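Local coordinates for putative cell adhesion protein (Bacteroides eggerthii, PDB 4GPV) that is a putative cell adhesion protein of the FimA-like fimbrial family and probably serves as a subunit of a pilus, at residues A17-K22 / T81-A86; A45-Y50 / L131-E136; S115-T120 / T226-A231; T257-I262 / D319-V324; I282-T287 / Y299-T304. One frame throughout, in Å; residues are numbered along the deposited sequence.

Interaction 1: A17-K22 / T81-A86; sequences AVLTIK and TAAKKA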
# COMPACT_ATOMS: atom_id res chain seq x y z
N ALA A 17 -33.13 5.88 16.34
CA ALA A 17 -32.12 6.86 16.66
C ALA A 17 -31.74 7.65 15.44
O ALA A 17 -32.03 7.25 14.31
CB ALA A 17 -30.90 6.15 17.22
N VAL A 18 -31.09 8.78 15.68
CA VAL A 18 -30.48 9.62 14.66
C VAL A 18 -29.01 9.65 14.98
O VAL A 18 -28.63 10.00 16.10
CB VAL A 18 -31.08 11.04 14.54
CG1 VAL A 18 -30.41 11.81 13.41
CG2 VAL A 18 -32.60 10.98 14.34
N LEU A 19 -28.19 9.22 14.03
CA LEU A 19 -26.73 9.19 14.17
C LEU A 19 -26.13 10.12 13.14
O LEU A 19 -26.48 10.04 11.96
CB LEU A 19 -26.21 7.76 13.95
CG LEU A 19 -26.35 6.76 15.09
CD1 LEU A 19 -27.54 5.86 14.88
CD2 LEU A 19 -25.10 5.87 15.16
N THR A 20 -25.26 11.03 13.60
CA THR A 20 -24.56 11.96 12.72
C THR A 20 -23.12 11.47 12.68
O THR A 20 -22.48 11.38 13.73
CB THR A 20 -24.71 13.41 13.22
OG1 THR A 20 -26.10 13.73 13.29
CG2 THR A 20 -24.00 14.41 12.31
N ILE A 21 -22.65 11.10 11.48
CA ILE A 21 -21.30 10.57 11.30
C ILE A 21 -20.47 11.65 10.66
O ILE A 21 -20.91 12.25 9.67
CB ILE A 21 -21.26 9.24 10.48
CG1 ILE A 21 -22.37 8.23 10.90
CG2 ILE A 21 -19.83 8.61 10.47
CD1 ILE A 21 -22.20 7.47 12.27
N LYS A 22 -19.32 11.94 11.25
CA LYS A 22 -18.34 12.90 10.73
C LYS A 22 -17.06 12.15 10.39
O LYS A 22 -16.58 11.36 11.21
CB LYS A 22 -18.04 14.02 11.75
CG LYS A 22 -19.13 15.06 11.94
CD LYS A 22 -18.65 16.12 12.93
CE LYS A 22 -19.65 17.23 13.18
NZ LYS A 22 -19.10 18.25 14.13
N THR A 81 -31.03 2.86 19.05
CA THR A 81 -30.24 3.17 20.25
C THR A 81 -29.43 1.95 20.71
O THR A 81 -28.63 2.05 21.66
CB THR A 81 -31.12 3.70 21.36
OG1 THR A 81 -32.20 2.78 21.60
CG2 THR A 81 -31.64 5.08 21.06
N ALA A 82 -29.57 0.82 19.99
CA ALA A 82 -28.79 -0.39 20.24
C ALA A 82 -27.43 -0.34 19.54
O ALA A 82 -26.58 -1.18 19.84
CB ALA A 82 -29.56 -1.63 19.81
N ALA A 83 -27.18 0.63 18.61
CA ALA A 83 -25.88 0.75 17.94
C ALA A 83 -24.78 1.03 18.97
O ALA A 83 -24.94 1.91 19.81
CB ALA A 83 -25.90 1.86 16.89
N LYS A 84 -23.66 0.27 18.89
CA LYS A 84 -22.51 0.40 19.80
C LYS A 84 -21.20 0.75 19.08
O LYS A 84 -20.32 1.35 19.69
CB LYS A 84 -22.29 -0.91 20.57
CG LYS A 84 -23.42 -1.22 21.57
CD LYS A 84 -23.49 -0.27 22.77
CE LYS A 84 -22.33 -0.41 23.73
NZ LYS A 84 -22.36 0.63 24.79
N LYS A 85 -21.07 0.33 17.81
CA LYS A 85 -19.85 0.55 17.03
C LYS A 85 -20.18 0.98 15.63
O LYS A 85 -21.11 0.45 15.03
CB LYS A 85 -19.03 -0.75 16.95
CG LYS A 85 -18.21 -1.10 18.20
CD LYS A 85 -16.90 -0.31 18.31
CE LYS A 85 -15.79 -0.81 17.42
NZ LYS A 85 -14.61 0.09 17.51
N ALA A 86 -19.38 1.92 15.10
CA ALA A 86 -19.50 2.38 13.71
C ALA A 86 -18.18 2.12 13.02
O ALA A 86 -17.12 2.42 13.58
CB ALA A 86 -19.84 3.88 13.68

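Interaction 2: A45-Y50 / L131-E136; sequences AVINNY and LWMSGE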
# COMPACT_ATOMS: atom_id res chain seq x y z
N ALA A 45 -6.45 13.26 0.54
CA ALA A 45 -7.06 12.10 -0.07
C ALA A 45 -8.52 12.34 -0.30
O ALA A 45 -9.27 12.63 0.63
CB ALA A 45 -6.86 10.88 0.80
N VAL A 46 -8.93 12.23 -1.55
CA VAL A 46 -10.33 12.43 -1.89
C VAL A 46 -11.17 11.22 -1.44
O VAL A 46 -10.80 10.07 -1.64
CB VAL A 46 -10.53 12.77 -3.39
CG1 VAL A 46 -9.79 11.80 -4.31
CG2 VAL A 46 -12.00 12.88 -3.77
N ILE A 47 -12.31 11.52 -0.82
CA ILE A 47 -13.32 10.51 -0.48
C ILE A 47 -14.28 10.50 -1.65
O ILE A 47 -15.06 11.44 -1.79
CB ILE A 47 -14.06 10.76 0.87
CG1 ILE A 47 -13.09 10.70 2.08
CG2 ILE A 47 -15.25 9.76 1.03
CD1 ILE A 47 -13.74 11.20 3.40
N ASN A 48 -14.20 9.49 -2.51
CA ASN A 48 -15.12 9.38 -3.63
C ASN A 48 -16.48 8.85 -3.19
O ASN A 48 -17.53 9.24 -3.74
CB ASN A 48 -14.54 8.47 -4.70
CG ASN A 48 -13.32 9.09 -5.30
OD1 ASN A 48 -13.37 10.26 -5.75
ND2 ASN A 48 -12.22 8.37 -5.29
N ASN A 49 -16.45 7.92 -2.22
CA ASN A 49 -17.62 7.25 -1.67
C ASN A 49 -17.21 6.53 -0.39
O ASN A 49 -16.00 6.39 -0.12
CB ASN A 49 -18.20 6.25 -2.67
CG ASN A 49 -17.16 5.27 -3.16
OD1 ASN A 49 -16.69 4.39 -2.40
ND2 ASN A 49 -16.73 5.45 -4.41
N TYR A 50 -18.19 6.11 0.40
CA TYR A 50 -17.85 5.36 1.61
C TYR A 50 -19.06 4.53 2.06
O TYR A 50 -20.17 4.75 1.60
CB TYR A 50 -17.37 6.30 2.75
CG TYR A 50 -18.39 7.35 3.17
CD1 TYR A 50 -18.46 8.57 2.52
CD2 TYR A 50 -19.29 7.10 4.21
CE1 TYR A 50 -19.40 9.54 2.89
CE2 TYR A 50 -20.23 8.06 4.60
CZ TYR A 50 -20.27 9.28 3.94
OH TYR A 50 -21.17 10.25 4.30
N LEU A 131 -7.86 5.96 -3.00
CA LEU A 131 -7.11 5.18 -2.02
C LEU A 131 -8.08 4.65 -0.95
O LEU A 131 -8.85 5.42 -0.40
CB LEU A 131 -5.99 6.03 -1.35
CG LEU A 131 -4.86 6.42 -2.30
CD1 LEU A 131 -3.98 7.50 -1.69
CD2 LEU A 131 -4.06 5.17 -2.72
N TRP A 132 -8.02 3.35 -0.67
CA TRP A 132 -8.90 2.79 0.36
C TRP A 132 -8.51 3.35 1.72
O TRP A 132 -7.32 3.46 2.01
CB TRP A 132 -8.78 1.25 0.41
CG TRP A 132 -9.34 0.53 -0.79
CD1 TRP A 132 -10.15 1.04 -1.76
CD2 TRP A 132 -9.18 -0.87 -1.09
NE1 TRP A 132 -10.45 0.07 -2.68
CE2 TRP A 132 -9.89 -1.12 -2.28
CE3 TRP A 132 -8.48 -1.92 -0.48
CZ2 TRP A 132 -9.92 -2.39 -2.89
CZ3 TRP A 132 -8.49 -3.19 -1.09
CH2 TRP A 132 -9.21 -3.41 -2.27
N MSE A 133 -9.51 3.70 2.54
CA MSE A 133 -9.33 4.20 3.90
C MSE A 133 -10.34 3.56 4.80
O MSE A 133 -11.42 3.16 4.33
CB MSE A 133 -9.48 5.73 3.98
CG MSE A 133 -8.39 6.48 3.19
SE MSE A 133 -8.75 8.39 3.19
CE MSE A 133 -9.75 8.56 1.57
N SER A 134 -9.99 3.38 6.06
CA SER A 134 -10.94 2.77 6.97
C SER A 134 -10.74 3.32 8.37
O SER A 134 -9.69 3.86 8.70
CB SER A 134 -10.84 1.25 6.93
OG SER A 134 -9.64 0.82 7.57
N GLY A 135 -11.76 3.20 9.18
CA GLY A 135 -11.71 3.66 10.56
C GLY A 135 -12.90 3.16 11.33
O GLY A 135 -13.84 2.62 10.74
N GLU A 136 -12.89 3.34 12.67
CA GLU A 136 -14.02 2.86 13.46
C GLU A 136 -14.15 3.70 14.71
O GLU A 136 -13.16 4.28 15.17
CB GLU A 136 -13.83 1.36 13.85
CG GLU A 136 -12.67 1.10 14.80
CD GLU A 136 -12.24 -0.34 14.94
OE1 GLU A 136 -11.54 -0.84 14.04
OE2 GLU A 136 -12.55 -0.95 15.99
O HOH W 1 -8.38 8.76 -2.39

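Interaction 3: S115-T120 / T226-A231; sequences SLMDNT and TALSDA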
# COMPACT_ATOMS: atom_id res chain seq x y z
N SER A 115 -8.06 -7.00 -2.61
CA SER A 115 -6.79 -7.36 -3.24
C SER A 115 -6.09 -6.14 -3.72
O SER A 115 -6.75 -5.13 -3.99
CB SER A 115 -6.99 -8.35 -4.38
OG SER A 115 -7.31 -9.61 -3.80
N LEU A 116 -4.75 -6.22 -3.87
CA LEU A 116 -4.04 -5.03 -4.34
C LEU A 116 -4.33 -4.76 -5.81
O LEU A 116 -4.20 -3.62 -6.26
CB LEU A 116 -2.53 -5.19 -4.11
CG LEU A 116 -1.62 -4.00 -4.47
CD1 LEU A 116 -1.93 -2.77 -3.62
CD2 LEU A 116 -0.15 -4.42 -4.30
N MSE A 117 -4.66 -5.82 -6.58
CA MSE A 117 -4.97 -5.67 -8.00
C MSE A 117 -6.40 -6.07 -8.28
O MSE A 117 -6.98 -6.88 -7.54
CB MSE A 117 -4.05 -6.52 -8.91
CG MSE A 117 -2.57 -6.30 -8.68
SE MSE A 117 -2.02 -4.53 -9.26
CE MSE A 117 -0.39 -4.39 -8.14
N ASP A 118 -6.95 -5.53 -9.38
CA ASP A 118 -8.29 -5.89 -9.81
C ASP A 118 -8.26 -7.33 -10.41
O ASP A 118 -7.20 -7.95 -10.37
CB ASP A 118 -8.86 -4.83 -10.76
CG ASP A 118 -8.28 -4.76 -12.16
OD1 ASP A 118 -7.49 -5.67 -12.52
OD2 ASP A 118 -8.67 -3.84 -12.91
N ASN A 119 -9.38 -7.87 -10.98
CA ASN A 119 -9.33 -9.26 -11.45
C ASN A 119 -8.52 -9.51 -12.75
O ASN A 119 -8.38 -10.66 -13.16
CB ASN A 119 -10.74 -9.89 -11.57
CG ASN A 119 -11.73 -9.20 -12.47
OD1 ASN A 119 -11.40 -8.22 -13.15
ND2 ASN A 119 -12.95 -9.75 -12.54
N THR A 120 -7.93 -8.47 -13.36
CA THR A 120 -7.04 -8.68 -14.49
C THR A 120 -5.62 -8.99 -13.98
O THR A 120 -4.77 -9.39 -14.76
CB THR A 120 -6.96 -7.44 -15.41
OG1 THR A 120 -6.27 -6.39 -14.72
CG2 THR A 120 -8.34 -6.99 -15.93
N THR A 226 1.78 -6.02 -14.25
CA THR A 226 2.47 -4.96 -14.98
C THR A 226 2.36 -3.63 -14.23
O THR A 226 3.16 -2.75 -14.49
CB THR A 226 1.93 -4.82 -16.41
OG1 THR A 226 0.55 -4.51 -16.33
CG2 THR A 226 2.17 -6.05 -17.27
N ALA A 227 1.41 -3.49 -13.30
CA ALA A 227 1.29 -2.26 -12.51
C ALA A 227 2.50 -2.07 -11.57
O ALA A 227 2.67 -1.00 -10.99
CB ALA A 227 0.02 -2.29 -11.68
N LEU A 228 3.30 -3.13 -11.39
CA LEU A 228 4.46 -3.08 -10.47
C LEU A 228 5.79 -2.96 -11.23
O LEU A 228 6.85 -3.27 -10.70
CB LEU A 228 4.46 -4.28 -9.53
CG LEU A 228 3.26 -4.38 -8.59
CD1 LEU A 228 3.36 -5.60 -7.73
CD2 LEU A 228 3.05 -3.07 -7.77
N SER A 229 5.73 -2.42 -12.45
CA SER A 229 6.92 -2.15 -13.26
C SER A 229 6.74 -0.82 -13.97
O SER A 229 5.83 -0.70 -14.78
CB SER A 229 7.15 -3.29 -14.26
OG SER A 229 8.31 -3.04 -15.04
N ASP A 230 7.60 0.16 -13.69
CA ASP A 230 7.56 1.47 -14.36
C ASP A 230 8.79 1.62 -15.23
O ASP A 230 9.91 1.63 -14.70
CB ASP A 230 7.47 2.60 -13.32
CG ASP A 230 6.09 2.72 -12.70
OD1 ASP A 230 5.09 2.55 -13.43
OD2 ASP A 230 6.01 3.15 -11.51
N ALA A 231 8.59 1.70 -16.55
CA ALA A 231 9.70 1.76 -17.50
C ALA A 231 10.60 2.97 -17.30
O ALA A 231 10.14 4.07 -16.98
CB ALA A 231 9.19 1.74 -18.96

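Interaction 4: T257-I262 / D319-V324; sequences TTQPTI and DPEEPV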
# COMPACT_ATOMS: atom_id res chain seq x y z
N THR A 257 7.61 -12.29 6.79
CA THR A 257 7.84 -13.58 7.44
C THR A 257 7.62 -14.73 6.44
O THR A 257 8.12 -15.84 6.68
CB THR A 257 7.05 -13.70 8.73
OG1 THR A 257 5.67 -13.51 8.45
CG2 THR A 257 7.49 -12.67 9.77
N THR A 258 6.93 -14.47 5.30
CA THR A 258 6.85 -15.46 4.22
C THR A 258 7.85 -15.02 3.14
O THR A 258 8.73 -15.77 2.76
CB THR A 258 5.44 -15.65 3.67
OG1 THR A 258 4.62 -16.21 4.70
CG2 THR A 258 5.42 -16.57 2.44
N GLN A 259 7.69 -13.78 2.65
CA GLN A 259 8.60 -13.25 1.63
C GLN A 259 8.60 -11.76 1.75
O GLN A 259 7.52 -11.19 1.60
CB GLN A 259 8.17 -13.66 0.20
CG GLN A 259 8.97 -12.96 -0.92
CD GLN A 259 10.48 -13.18 -0.90
OE1 GLN A 259 10.97 -14.31 -0.83
NE2 GLN A 259 11.27 -12.11 -1.00
N PRO A 260 9.76 -11.09 1.97
CA PRO A 260 9.69 -9.62 2.05
C PRO A 260 9.47 -8.96 0.71
O PRO A 260 9.83 -9.50 -0.33
CB PRO A 260 11.08 -9.24 2.56
CG PRO A 260 11.97 -10.37 2.12
CD PRO A 260 11.12 -11.58 2.25
N THR A 261 8.92 -7.76 0.76
CA THR A 261 8.75 -6.92 -0.41
C THR A 261 10.15 -6.38 -0.78
O THR A 261 10.99 -6.13 0.10
CB THR A 261 7.74 -5.81 -0.10
OG1 THR A 261 6.45 -6.40 0.13
CG2 THR A 261 7.61 -4.79 -1.24
N ILE A 262 10.39 -6.20 -2.09
CA ILE A 262 11.69 -5.72 -2.59
C ILE A 262 11.44 -4.62 -3.61
O ILE A 262 10.65 -4.81 -4.54
CB ILE A 262 12.54 -6.86 -3.25
CG1 ILE A 262 12.67 -8.12 -2.36
CG2 ILE A 262 13.92 -6.31 -3.79
CD1 ILE A 262 13.23 -9.33 -3.06
N ASP A 319 20.80 -11.62 -8.25
CA ASP A 319 19.71 -12.13 -7.40
C ASP A 319 19.17 -11.03 -6.50
O ASP A 319 19.78 -10.73 -5.48
CB ASP A 319 20.15 -13.35 -6.56
CG ASP A 319 19.00 -14.09 -5.87
OD1 ASP A 319 17.85 -13.61 -5.96
OD2 ASP A 319 19.25 -15.14 -5.27
N PRO A 320 18.01 -10.47 -6.85
CA PRO A 320 17.47 -9.38 -6.02
C PRO A 320 16.90 -9.86 -4.70
O PRO A 320 16.64 -9.03 -3.84
CB PRO A 320 16.37 -8.79 -6.90
CG PRO A 320 15.89 -9.95 -7.72
CD PRO A 320 17.13 -10.77 -7.99
N GLU A 321 16.70 -11.18 -4.53
CA GLU A 321 16.12 -11.72 -3.29
C GLU A 321 17.17 -11.94 -2.18
O GLU A 321 16.79 -12.24 -1.05
CB GLU A 321 15.39 -13.03 -3.56
CG GLU A 321 14.18 -12.86 -4.47
CD GLU A 321 13.45 -14.13 -4.83
OE1 GLU A 321 13.66 -15.18 -4.18
OE2 GLU A 321 12.64 -14.08 -5.78
N GLU A 322 18.46 -11.79 -2.51
CA GLU A 322 19.56 -11.93 -1.55
C GLU A 322 20.13 -10.54 -1.24
O GLU A 322 20.34 -9.76 -2.17
CB GLU A 322 20.66 -12.86 -2.07
CG GLU A 322 20.27 -14.33 -2.20
CD GLU A 322 19.74 -15.05 -0.98
OE1 GLU A 322 20.32 -14.88 0.12
OE2 GLU A 322 18.76 -15.81 -1.13
N PRO A 323 20.41 -10.21 0.05
CA PRO A 323 20.94 -8.86 0.35
C PRO A 323 22.25 -8.56 -0.37
O PRO A 323 23.04 -9.46 -0.68
CB PRO A 323 21.13 -8.89 1.87
CG PRO A 323 20.26 -9.98 2.36
CD PRO A 323 20.24 -11.01 1.27
N VAL A 324 22.45 -7.28 -0.71
CA VAL A 324 23.62 -6.81 -1.44
C VAL A 324 24.56 -6.12 -0.47
O VAL A 324 24.13 -5.29 0.33
CB VAL A 324 23.24 -5.90 -2.64
CG1 VAL A 324 24.47 -5.33 -3.34
CG2 VAL A 324 22.39 -6.66 -3.65
O HOH W 2 14.10 -12.53 -0.18
O HOH W 3 13.37 -15.30 -1.56

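Interaction 5: I282-T287 / Y299-T304; sequences ILFTNT and YTVTVT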
# COMPACT_ATOMS: atom_id res chain seq x y z
N ILE A 282 16.56 -3.21 -2.85
CA ILE A 282 16.45 -2.98 -1.42
C ILE A 282 15.37 -3.91 -0.88
O ILE A 282 14.23 -3.88 -1.35
CB ILE A 282 16.26 -1.50 -0.98
CG1 ILE A 282 16.48 -1.35 0.56
CG2 ILE A 282 14.95 -0.92 -1.42
CD1 ILE A 282 17.99 -1.81 1.13
N LEU A 283 15.74 -4.75 0.10
CA LEU A 283 14.80 -5.67 0.75
C LEU A 283 14.18 -4.99 1.93
O LEU A 283 14.92 -4.45 2.75
CB LEU A 283 15.52 -6.96 1.22
CG LEU A 283 15.68 -8.09 0.22
CD1 LEU A 283 16.68 -7.72 -0.81
CD2 LEU A 283 16.18 -9.32 0.92
N PHE A 284 12.85 -5.05 2.04
CA PHE A 284 12.13 -4.48 3.18
C PHE A 284 12.08 -5.53 4.29
O PHE A 284 11.04 -6.18 4.54
CB PHE A 284 10.73 -4.00 2.79
CG PHE A 284 10.80 -2.70 2.04
CD1 PHE A 284 10.89 -1.49 2.73
CD2 PHE A 284 10.86 -2.68 0.65
CE1 PHE A 284 10.98 -0.27 2.03
CE2 PHE A 284 10.92 -1.46 -0.05
CZ PHE A 284 11.02 -0.28 0.65
N THR A 285 13.25 -5.71 4.91
CA THR A 285 13.47 -6.58 6.06
C THR A 285 14.09 -5.76 7.19
O THR A 285 14.71 -4.72 6.93
CB THR A 285 14.46 -7.73 5.72
OG1 THR A 285 15.73 -7.18 5.35
CG2 THR A 285 13.94 -8.66 4.65
N ASN A 286 14.03 -6.29 8.41
CA ASN A 286 14.69 -5.63 9.54
C ASN A 286 16.22 -5.53 9.40
O ASN A 286 16.79 -4.63 9.99
CB ASN A 286 14.36 -6.39 10.83
CG ASN A 286 12.98 -6.07 11.30
OD1 ASN A 286 12.40 -5.03 10.96
ND2 ASN A 286 12.42 -6.98 12.07
N THR A 287 16.87 -6.44 8.65
CA THR A 287 18.33 -6.44 8.52
C THR A 287 18.83 -5.66 7.29
O THR A 287 19.99 -5.26 7.30
CB THR A 287 18.91 -7.87 8.48
OG1 THR A 287 18.34 -8.59 7.39
CG2 THR A 287 18.67 -8.63 9.77
N TYR A 299 7.26 5.33 2.63
CA TYR A 299 8.70 5.03 2.62
C TYR A 299 9.37 5.76 1.50
O TYR A 299 8.91 5.71 0.36
CB TYR A 299 8.95 3.51 2.45
CG TYR A 299 8.30 2.70 3.56
CD1 TYR A 299 6.97 2.31 3.47
CD2 TYR A 299 8.99 2.42 4.74
CE1 TYR A 299 6.35 1.63 4.51
CE2 TYR A 299 8.37 1.73 5.79
CZ TYR A 299 7.04 1.34 5.66
OH TYR A 299 6.37 0.72 6.68
N THR A 300 10.48 6.38 1.81
CA THR A 300 11.29 7.06 0.80
C THR A 300 12.60 6.27 0.67
O THR A 300 13.32 6.08 1.67
CB THR A 300 11.51 8.53 1.12
OG1 THR A 300 10.24 9.21 1.14
CG2 THR A 300 12.44 9.20 0.11
N VAL A 301 12.85 5.75 -0.53
CA VAL A 301 14.05 4.96 -0.77
C VAL A 301 14.95 5.76 -1.68
O VAL A 301 14.53 6.05 -2.79
CB VAL A 301 13.71 3.61 -1.43
CG1 VAL A 301 14.99 2.80 -1.74
CG2 VAL A 301 12.72 2.79 -0.59
N THR A 302 16.17 6.13 -1.20
CA THR A 302 17.17 6.82 -2.04
C THR A 302 18.24 5.82 -2.39
O THR A 302 18.86 5.24 -1.50
CB THR A 302 17.73 8.07 -1.35
OG1 THR A 302 16.66 8.83 -0.80
CG2 THR A 302 18.59 8.94 -2.29
N VAL A 303 18.47 5.60 -3.69
CA VAL A 303 19.46 4.65 -4.18
C VAL A 303 20.53 5.46 -4.90
O VAL A 303 20.19 6.18 -5.84
CB VAL A 303 18.77 3.63 -5.14
CG1 VAL A 303 19.79 2.62 -5.69
CG2 VAL A 303 17.61 2.91 -4.45
N THR A 304 21.78 5.40 -4.41
CA THR A 304 22.92 6.08 -5.03
C THR A 304 23.72 4.98 -5.68
O THR A 304 24.21 4.09 -4.98
CB THR A 304 23.72 6.92 -4.01
OG1 THR A 304 22.83 7.87 -3.43
CG2 THR A 304 24.90 7.67 -4.65

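Interaction 1: A17-K22 / T81-A86
Ala-17 packs its CB on Thr-81, 3.8 Å from that residue's backbone N and 4.1 Å from its CG2. Thr-81 CG2 faces the alanine methyl because chi1 (53°) sets it beside the backbone N. OG1 stands between that N and the carbonyl carbon, from where it is hydrogen-bonded to the backbone N of Glu-15, which fixes the rotation of the side chain. The CA atoms of Ala-17 and Thr-81 are 5.5 Å apart, yet no hydrogen bond joins the two segments; the backbone of Ala-17 pairs instead with Gly-79. Two residues on, Leu-19 again points its CB toward the other segment, and its CD2 comes to 4.4 Å from the CB of Ala-83, a light apolar touch between two buried side chains. The two segments bury 168 Å² between them. The alternation of Ala-17 and Leu-19 is that of an extended strand with one face turned inward. Strand 18-24 lies between strand 73-76, antiparallel to it, and strand 146-169, parallel to it. Strand 83-90 pairs with 133-138 and with 50-56, against which Lys-84 and Lys-85 form a classic beta bulge; Leu-54 of strand 50-56 packs against Leu-19 and Ala-86.

Interaction 2: A45-Y50 / L131-E136
The apolar part of this contact gathers at the end of one selenomethionine, Met-133, whose CE lies 3.8 Å from the CB of Ala-45 and 4.0 Å from CG1 of Ile-47. SE also takes part, at 3.9 Å from the Ala-45 CB. The side chain runs extended through chi2 and bends at chi3 (-93°), and this last turn carries the methyl toward the strand end at 45-46. Ile-47 crosses Met-133 at about a right angle and touches it through CG1, the branch beside its own N. CE also approaches the backbone O of Val-46, 3.7 Å, a van der Waals contact with a polar atom that has other partners. The polar part is indirect: one water donates to Val-46 O at 2.9 Å and accepts from Leu-131 N, also at 2.9 Å, bridging the two backbones. Asn-91 adds a second bridge, its ND2 bonding both Val-46 O and Leu-131 O. This is plain packing with a water-mediated backbone link, joining strands 40-46 and 133-138 of one mixed sheet that do not pair directly. Phe-155 of strand 146-169 packs on Ala-45, Leu-131 and Met-133, while strand 40-46 runs parallel to 329-343 and strand 133-138 lies antiparallel to both 83-90 and 146-169.

Interaction 3: S115-T120 / T226-A231
The selenomethionine Met-117 reaches across to Leu-228 with its terminal methyl, CE lying 3.7 Å from both CG and CD2 of the leucine and 4.0 Å from CD1. The methyl thus sits against the branch point of Leu-228 and not against a single tip. Two successive turns place it there: chi1 (-53°) keeps CG beside the backbone N, and chi2 (-69°) bends the chain, after which a nearly extended chi3 sends CE onward. The bend brings SE to 3.9 Å from the CB of Ala-227; CE packs mainly on Leu-228 but still comes to 4.1 Å from the same alanine CB. The side chains of Met-117 and Leu-228 cross obliquely. Next to Met-117, the loop is shaped by an Asx turn: Asp-118 OD1 accepts from Thr-120 N at 3.0 Å, met from 47° above the carboxylate plane, and from Thr-120 OG1 at 2.6 Å on its syn lone pair. Two donors therefore grip a single carboxylate oxygen. The loop follows strand 113-115, and Ala-227 lies in a short 3-10 turn ahead of strand 229-231; Tyr-208 of strand 207-209 touches both Met-117 and Leu-228, while Phe-249 of strand 247-251 packs on Leu-228.

Interaction 4: T257-I262 / D319-V324
Ile-262 turns its CB toward the 319-324 loop; CB itself makes no close contact there and leaves the touching to CG2 and CD1. CG2, anti to the backbone N, lies 3.8 Å from the carbonyl O of Pro-320. CG1 sits beside that N (chi1 -51°) and serves as the spacer to CD1, which a nearly extended chi2 carries outward. At the tip CD1 meets the same Pro-320 O at 3.5 Å, then the CA of Glu-321 at 3.8 Å and its CG at 3.9 Å. The isoleucine therefore packs mainly against the turn's backbone, with the Glu-321 CG alongside.

The surface it meets is a type I beta turn from Asp-319 to Glu-322, combined with an Asx turn in which Asp-319 OD1 accepts from Glu-321 N at 3.0 Å. The turn belongs to the loop that connects strand 297-306 to strand 329-343; the opposing loop leads into strand 262-271.

Beside this apolar contact, water links Gln-259 to Glu-321. NE2 of Gln-259 gives one hydrogen to Pro-260 O, in the carbonyl plane on a lone pair, and another to a water that donates to Glu-321 O at 2.8 Å. This double use holds the amide group in place. A second water lies within bonding distance of both Gln-259 OE1 and Glu-321 OE1. The other carboxylate oxygen of Glu-321, OE2, accepts from Tyr-214 OH and Phe-218 N.

Interaction 5: I282-T287 / Y299-T304
Phe-284 and Tyr-299 form an edge-to-face (T-shaped) aromatic pair within the FimA-like C-terminal family region, between segments 282-287 and 299-304. The edge of the phenylalanine is directed toward the tyrosine face, with ring centroids 5.8 Å apart and planes at 70°. Its CE1 comes to 4.3 Å from Tyr-299 CG. The same Phe-284 ring also brings CZ to 3.7 Å from CG2 of Val-301, the two side chains approaching from opposite directions. Val-301 uses its other branch for Ile-282, CG1 lying 3.7 Å from the isoleucine CG2, where the two side chains lie alongside, running in opposite senses. All four residues are buried, and no hydrogen bond crosses between the segments. Beyond this shell, Leu-263 of strand 262-271 touches Ile-282, Phe-284 and Val-301, while Ile-293 packs on both aromatic residues. Strand 329-343 contributes Val-331 and Val-333 against Ile-282. Phe-284 is the centre of an inverse gamma turn, closed by a weak bond from Thr-285 N to Leu-283 O, and its own backbone pairs with Thr-261. Its chi1 (-76°) sets CG anti to the carbonyl carbon, from where the ring reaches Tyr-299 and Val-301. The far end of the tyrosine is held as well, its OH bonded to the backbone N of Glu-294.

Two pairs of contacts lie on opposite sides of the centre of an elongated chain, with interaction 3 touching the first pair and close to the second. Interactions 1 and 2, with centres about 19 Å apart, meet through the salt bridge of Lys-85 NZ with Glu-136 OE2, 2.8 Å, across the adjacent strands 83-90 and 133-138. Interactions 4 and 5 have centres about 11 Å apart; Thr-261 O and Phe-284 N, 2.9 Å apart, probably form a hydrogen bond, and interaction 5 is nested within the loop closed by interaction 4. Interaction 3 touches interaction 2 where Trp-132 CH2 lies 3.5 Å from Ser-115 O, and comes within about 7 Å, nearest atoms, of interaction 4.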